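Local atomic coordinates of nickel-dependent hydrogenase large subunit (Allochromatium vinosum, PDB entry 3MYR), a protein that carries the nickel-iron centre at which a heterodimeric [NiFe] hydrogenase splits molecular hydrogen, its electrons going on to an acceptor. Residues 194-208 / 238-252. Sequence-based numbering, arbitrary orientation.
Sequences ALAWQRDTAKFHAIF and RLAEVRNLIQSMRTF
In the helical bundle of the hydrogenase large subunit, helices 181-201 and 203-209 follow one another antiparallel to helix 236-265, packing Trp197, Phe204 and Ile207 against it; the axes of segments 194-201 and 203-208 approach that of 238-252 to 10.3 and 10.1 Å. Near one end, Trp197, with CG anti to the backbone N (chi1 168°), lays its indole on Phe252 as an offset stack, ring planes 16° apart, while Phe252 CB sits over the five-membered ring. An indole suits this place because it can both stack and donate: NE1 reaches Ser248 O at 3.2 Å from above the carbonyl plane, on the face opposite to the helical donor Phe252 N. With an alanine here, the face of Phe252 would probably lose its stacking partner and Ser248 O its side-chain donor. Farther along, Phe204 is a knob whose broad apolar ring can touch Val242, Leu245, Ile246 and Met249 together; its CE1 meets Val242 CG1 at 3.5 Å, and the flexible thioether of Met249 bends to bring CE within 3.5 Å of Phe204 CD1. Leu245 answers as a knob, its forked methyls reaching Ile207 and Asp200 O. Branched Ile207 fills the last hole, CG1 lying over the guanidinium of Arg238, which pairs with Glu241 and with Glu242 of the small subunit. Such interlocking is knobs-into-holes packing of antiparallel helices, here away from the nickel-iron and magnesium sites.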
loop_
_atom_site.group_PDB
_atom_site.type_symbol
_atom_site.label_atom_id
_atom_site.label_comp_id
_atom_site.label_asym_id
_atom_site.label_seq_id
_atom_site.Cartn_x
_atom_site.Cartn_y
_atom_site.Cartn_z
ATOM N N ALA B 194 9.492 -13.309 7.523
ATOM C CA ALA B 194 8.319 -12.588 7.044
ATOM C C ALA B 194 8.462 -12.205 5.580
ATOM O O ALA B 194 7.447 -12.196 4.873
ATOM C CB ALA B 194 7.996 -11.307 7.931
ATOM N N LEU B 195 9.697 -11.917 5.091
ATOM C CA LEU B 195 9.802 -11.623 3.671
ATOM C C LEU B 195 9.503 -12.877 2.838
ATOM O O LEU B 195 8.901 -12.753 1.787
ATOM C CB LEU B 195 11.204 -11.113 3.250
ATOM C CG LEU B 195 11.605 -9.777 3.782
ATOM C CD1 LEU B 195 13.161 -9.657 3.643
ATOM C CD2 LEU B 195 10.826 -8.733 2.941
ATOM N N ALA B 196 9.999 -14.063 3.236
ATOM C CA ALA B 196 9.707 -15.292 2.461
ATOM C C ALA B 196 8.189 -15.623 2.570
ATOM O O ALA B 196 7.548 -16.027 1.609
ATOM C CB ALA B 196 10.528 -16.467 2.975
ATOM N N TRP B 197 7.635 -15.472 3.764
ATOM C CA TRP B 197 6.229 -15.798 3.953
ATOM C C TRP B 197 5.314 -14.851 3.127
ATOM O O TRP B 197 4.328 -15.282 2.478
ATOM C CB TRP B 197 5.885 -15.672 5.478
ATOM C CG TRP B 197 4.410 -15.708 5.725
ATOM C CD1 TRP B 197 3.610 -16.832 5.920
ATOM C CD2 TRP B 197 3.536 -14.561 5.787
ATOM N NE1 TRP B 197 2.299 -16.409 6.121
ATOM C CE2 TRP B 197 2.249 -15.031 6.089
ATOM C CE3 TRP B 197 3.751 -13.170 5.702
ATOM C CZ2 TRP B 197 1.142 -14.167 6.175
ATOM C CZ3 TRP B 197 2.651 -12.323 5.717
ATOM C CH2 TRP B 197 1.362 -12.828 6.014
ATOM N N GLN B 198 5.677 -13.567 3.081
ATOM C CA GLN B 198 4.767 -12.606 2.414
ATOM C C GLN B 198 4.636 -12.870 0.920
ATOM O O GLN B 198 3.567 -12.728 0.362
ATOM C CB GLN B 198 5.113 -11.150 2.724
ATOM C CG GLN B 198 6.468 -10.623 2.248
ATOM C CD GLN B 198 6.539 -10.332 0.767
ATOM O OE1 GLN B 198 5.530 -9.996 0.089
ATOM N NE2 GLN B 198 7.734 -10.482 0.241
ATOM N N ARG B 199 5.719 -13.303 0.275
ATOM C CA ARG B 199 5.713 -13.445 -1.172
ATOM C C ARG B 199 5.012 -14.746 -1.534
ATOM O O ARG B 199 4.369 -14.845 -2.588
ATOM C CB ARG B 199 7.126 -13.401 -1.796
ATOM C CG ARG B 199 8.104 -14.556 -1.370
ATOM C CD ARG B 199 9.489 -14.336 -2.111
ATOM N NE ARG B 199 10.037 -13.004 -1.786
ATOM C CZ ARG B 199 10.982 -12.795 -0.854
ATOM N NH1 ARG B 199 11.404 -11.555 -0.599
ATOM N NH2 ARG B 199 11.601 -13.843 -0.283
ATOM N N ASP B 200 5.021 -15.680 -0.620
ATOM C CA ASP B 200 4.115 -16.804 -0.782
ATOM C C ASP B 200 2.636 -16.493 -0.602
ATOM O O ASP B 200 1.788 -16.875 -1.427
ATOM C CB ASP B 200 4.513 -17.904 0.168
ATOM C CG ASP B 200 5.078 -19.066 -0.588
ATOM O OD1 ASP B 200 6.170 -18.830 -1.266
ATOM O OD2 ASP B 200 4.266 -20.084 -0.708
ATOM N N THR B 201 2.310 -15.795 0.461
ATOM C CA THR B 201 0.942 -15.317 0.704
ATOM C C THR B 201 0.304 -14.518 -0.472
ATOM O O THR B 201 -0.909 -14.607 -0.711
ATOM C CB THR B 201 0.970 -14.487 2.014
ATOM O OG1 THR B 201 1.319 -15.404 3.074
ATOM C CG2 THR B 201 -0.367 -13.825 2.322
ATOM N N ALA B 202 1.117 -13.716 -1.176
ATOM C CA ALA B 202 0.659 -12.926 -2.302
ATOM C C ALA B 202 0.073 -13.768 -3.431
ATOM O O ALA B 202 -0.644 -13.233 -4.297
ATOM C CB ALA B 202 1.816 -12.105 -2.844
ATOM N N LYS B 203 0.408 -15.060 -3.480
ATOM C CA LYS B 203 -0.181 -15.971 -4.513
ATOM C C LYS B 203 -1.690 -16.072 -4.377
ATOM O O LYS B 203 -2.382 -16.413 -5.334
ATOM C CB LYS B 203 0.401 -17.402 -4.303
ATOM C CG LYS B 203 1.893 -17.457 -4.669
ATOM C CD LYS B 203 2.399 -18.845 -4.432
ATOM C CE LYS B 203 3.887 -18.879 -4.858
ATOM N NZ LYS B 203 4.288 -20.278 -4.453
ATOM N N PHE B 204 -2.208 -15.779 -3.171
ATOM C CA PHE B 204 -3.653 -15.837 -2.960
ATOM C C PHE B 204 -4.378 -14.808 -3.858
ATOM O O PHE B 204 -5.356 -15.142 -4.533
ATOM C CB PHE B 204 -3.959 -15.462 -1.485
ATOM C CG PHE B 204 -5.382 -15.779 -1.024
ATOM C CD1 PHE B 204 -5.675 -16.985 -0.393
ATOM C CD2 PHE B 204 -6.407 -14.840 -1.189
ATOM C CE1 PHE B 204 -6.964 -17.246 0.121
ATOM C CE2 PHE B 204 -7.705 -15.127 -0.760
ATOM C CZ PHE B 204 -7.966 -16.317 -0.055
ATOM N N HIS B 205 -3.972 -13.538 -3.814
ATOM C CA HIS B 205 -4.545 -12.577 -4.758
ATOM C C HIS B 205 -4.312 -12.945 -6.256
ATOM O O HIS B 205 -5.154 -12.619 -7.116
ATOM C CB HIS B 205 -3.969 -11.177 -4.517
ATOM C CG HIS B 205 -4.492 -10.537 -3.277
ATOM N ND1 HIS B 205 -4.069 -9.290 -2.842
ATOM C CD2 HIS B 205 -5.462 -10.942 -2.412
ATOM C CE1 HIS B 205 -4.799 -8.933 -1.801
ATOM N NE2 HIS B 205 -5.634 -9.924 -1.505
ATOM N N ALA B 206 -3.241 -13.666 -6.562
ATOM C CA ALA B 206 -2.987 -13.956 -7.983
ATOM C C ALA B 206 -3.987 -15.006 -8.475
ATOM O O ALA B 206 -4.506 -14.916 -9.585
ATOM C CB ALA B 206 -1.537 -14.438 -8.169
ATOM N N ILE B 207 -4.348 -15.941 -7.598
ATOM C CA ILE B 207 -5.323 -16.939 -7.995
ATOM C C ILE B 207 -6.704 -16.328 -8.375
ATOM O O ILE B 207 -7.205 -16.560 -9.456
ATOM C CB ILE B 207 -5.455 -18.057 -6.952
ATOM C CG1 ILE B 207 -4.152 -18.855 -6.884
ATOM C CG2 ILE B 207 -6.710 -19.000 -7.267
ATOM C CD1 ILE B 207 -4.111 -19.873 -5.655
ATOM N N PHE B 208 -7.198 -15.432 -7.561
ATOM C CA PHE B 208 -8.516 -14.864 -7.769
ATOM C C PHE B 208 -8.404 -13.608 -8.631
ATOM O O PHE B 208 -9.316 -13.304 -9.369
ATOM C CB PHE B 208 -9.022 -14.451 -6.394
ATOM C CG PHE B 208 -9.496 -15.638 -5.572
ATOM C CD1 PHE B 208 -10.583 -16.406 -6.022
ATOM C CD2 PHE B 208 -8.881 -15.968 -4.378
ATOM C CE1 PHE B 208 -11.073 -17.519 -5.257
ATOM C CE2 PHE B 208 -9.349 -17.067 -3.600
ATOM C CZ PHE B 208 -10.458 -17.844 -4.056
ATOM N N ARG B 238 -7.472 -25.531 -8.233
ATOM C CA ARG B 238 -7.186 -24.144 -7.749
ATOM C C ARG B 238 -7.682 -23.923 -6.302
ATOM O O ARG B 238 -7.038 -23.242 -5.479
ATOM C CB ARG B 238 -7.793 -23.089 -8.663
ATOM C CG ARG B 238 -7.319 -23.176 -10.133
ATOM C CD ARG B 238 -5.833 -22.877 -10.083
ATOM N NE ARG B 238 -5.477 -21.608 -10.638
ATOM C CZ ARG B 238 -4.266 -21.030 -10.589
ATOM N NH1 ARG B 238 -3.220 -21.515 -9.905
ATOM N NH2 ARG B 238 -4.128 -19.893 -11.205
ATOM N N LEU B 239 -8.825 -24.517 -5.979
ATOM C CA LEU B 239 -9.356 -24.328 -4.643
ATOM C C LEU B 239 -8.469 -25.005 -3.565
ATOM O O LEU B 239 -8.452 -24.560 -2.404
ATOM C CB LEU B 239 -10.808 -24.855 -4.573
ATOM C CG LEU B 239 -11.740 -23.900 -5.365
ATOM C CD1 LEU B 239 -13.080 -24.517 -5.772
ATOM C CD2 LEU B 239 -11.913 -22.463 -4.789
ATOM N N ALA B 240 -7.792 -26.103 -3.932
ATOM C CA ALA B 240 -6.886 -26.790 -2.992
ATOM C C ALA B 240 -5.707 -25.894 -2.698
ATOM O O ALA B 240 -5.258 -25.852 -1.585
ATOM C CB ALA B 240 -6.374 -28.083 -3.576
ATOM N N GLU B 241 -5.170 -25.213 -3.718
ATOM C CA GLU B 241 -4.060 -24.253 -3.468
ATOM C C GLU B 241 -4.515 -23.107 -2.535
ATOM O O GLU B 241 -3.800 -22.690 -1.651
ATOM C CB GLU B 241 -3.591 -23.656 -4.812
ATOM C CG GLU B 241 -3.109 -24.728 -5.833
ATOM C CD GLU B 241 -2.595 -24.105 -7.183
ATOM O OE1 GLU B 241 -1.363 -23.986 -7.347
ATOM O OE2 GLU B 241 -3.402 -23.621 -8.007
ATOM N N VAL B 242 -5.734 -22.619 -2.721
ATOM C CA VAL B 242 -6.220 -21.535 -1.889
ATOM C C VAL B 242 -6.283 -22.031 -0.433
ATOM O O VAL B 242 -5.900 -21.318 0.512
ATOM C CB VAL B 242 -7.589 -21.134 -2.340
ATOM C CG1 VAL B 242 -8.288 -20.171 -1.290
ATOM C CG2 VAL B 242 -7.542 -20.547 -3.769
ATOM N N ARG B 243 -6.756 -23.268 -0.247
ATOM C CA ARG B 243 -6.842 -23.780 1.111
ATOM C C ARG B 243 -5.481 -23.805 1.821
ATOM O O ARG B 243 -5.353 -23.473 3.007
ATOM C CB ARG B 243 -7.388 -25.201 1.096
ATOM C CG ARG B 243 -7.397 -25.727 2.537
ATOM C CD ARG B 243 -7.519 -27.265 2.555
ATOM N NE ARG B 243 -8.940 -27.601 2.513
ATOM C CZ ARG B 243 -9.737 -27.637 3.586
ATOM N NH1 ARG B 243 -9.276 -27.362 4.816
ATOM N NH2 ARG B 243 -11.020 -27.925 3.418
ATOM N N ASN B 244 -4.457 -24.272 1.123
ATOM C CA ASN B 244 -3.126 -24.314 1.748
ATOM C C ASN B 244 -2.609 -22.920 2.105
ATOM O O ASN B 244 -1.939 -22.729 3.130
ATOM C CB ASN B 244 -2.116 -25.043 0.837
ATOM C CG ASN B 244 -2.278 -26.575 0.911
ATOM O OD1 ASN B 244 -3.205 -27.079 1.527
ATOM N ND2 ASN B 244 -1.383 -27.306 0.272
ATOM N N LEU B 245 -2.879 -21.938 1.246
ATOM C CA LEU B 245 -2.404 -20.552 1.547
ATOM C C LEU B 245 -3.065 -20.002 2.839
ATOM O O LEU B 245 -2.407 -19.370 3.640
ATOM C CB LEU B 245 -2.679 -19.608 0.345
ATOM C CG LEU B 245 -1.808 -19.961 -0.847
ATOM C CD1 LEU B 245 -2.458 -19.385 -2.194
ATOM C CD2 LEU B 245 -0.329 -19.436 -0.556
ATOM N N ILE B 246 -4.335 -20.317 3.083
ATOM C CA ILE B 246 -5.019 -19.787 4.290
ATOM C C ILE B 246 -4.389 -20.350 5.568
ATOM O O ILE B 246 -4.184 -19.648 6.550
ATOM C CB ILE B 246 -6.521 -20.185 4.265
ATOM C CG1 ILE B 246 -7.263 -19.365 3.185
ATOM C CG2 ILE B 246 -7.135 -19.962 5.663
ATOM C CD1 ILE B 246 -8.782 -19.846 2.925
ATOM N N GLN B 247 -4.052 -21.634 5.523
ATOM C CA GLN B 247 -3.332 -22.300 6.578
ATOM C C GLN B 247 -1.948 -21.710 6.862
ATOM O O GLN B 247 -1.621 -21.496 8.070
ATOM C CB GLN B 247 -3.199 -23.763 6.225
ATOM C CG GLN B 247 -2.633 -24.641 7.265
ATOM C CD GLN B 247 -2.860 -26.121 6.833
ATOM O OE1 GLN B 247 -3.861 -26.460 6.103
ATOM N NE2 GLN B 247 -1.903 -26.990 7.203
ATOM N N SER B 248 -1.120 -21.446 5.835
ATOM C CA SER B 248 0.104 -20.735 6.159
ATOM C C SER B 248 -0.057 -19.330 6.666
ATOM O O SER B 248 0.777 -18.866 7.426
ATOM C CB SER B 248 1.242 -20.807 5.134
ATOM O OG SER B 248 0.703 -20.839 3.911
ATOM N N MET B 249 -1.114 -18.637 6.275
ATOM C CA MET B 249 -1.434 -17.342 6.896
ATOM C C MET B 249 -1.732 -17.488 8.371
ATOM O O MET B 249 -1.149 -16.752 9.179
ATOM C CB MET B 249 -2.622 -16.673 6.210
ATOM C CG MET B 249 -2.315 -16.222 4.800
ATOM S SD MET B 249 -3.885 -15.547 4.185
ATOM C CE MET B 249 -3.840 -16.052 2.468
ATOM N N ARG B 250 -2.599 -18.461 8.720
ATOM C CA ARG B 250 -2.962 -18.693 10.102
ATOM C C ARG B 250 -1.718 -19.001 10.948
ATOM O O ARG B 250 -1.551 -18.477 12.065
ATOM C CB ARG B 250 -3.940 -19.873 10.271
ATOM C CG ARG B 250 -4.539 -19.942 11.693
ATOM C CD ARG B 250 -5.915 -20.675 11.615
ATOM N NE ARG B 250 -6.811 -20.418 12.765
ATOM C CZ ARG B 250 -6.711 -21.035 13.948
ATOM N NH1 ARG B 250 -7.557 -20.764 14.924
ATOM N NH2 ARG B 250 -5.764 -21.927 14.176
ATOM N N THR B 251 -0.883 -19.897 10.463
ATOM C CA THR B 251 0.252 -20.336 11.238
ATOM C C THR B 251 1.194 -19.163 11.488
ATOM O O THR B 251 1.712 -19.021 12.588
ATOM C CB THR B 251 1.041 -21.417 10.448
ATOM O OG1 THR B 251 0.156 -22.497 10.276
ATOM C CG2 THR B 251 2.256 -21.985 11.276
ATOM N N PHE B 252 1.439 -18.331 10.474
ATOM C CA PHE B 252 2.464 -17.250 10.651
ATOM C C PHE B 252 1.948 -16.204 11.636
ATOM O O PHE B 252 2.692 -15.742 12.533
ATOM C CB PHE B 252 2.873 -16.617 9.332
ATOM C CG PHE B 252 4.156 -15.846 9.387
ATOM C CD1 PHE B 252 4.155 -14.464 9.686
ATOM C CD2 PHE B 252 5.365 -16.479 9.196
ATOM C CE1 PHE B 252 5.407 -13.751 9.783
ATOM C CE2 PHE B 252 6.595 -15.757 9.284
ATOM C CZ PHE B 252 6.581 -14.384 9.516
HETATM O O HOH W 1 2.191 -18.266 3.074
HETATM O O HOH W 2 -6.334 -17.933 -11.497
#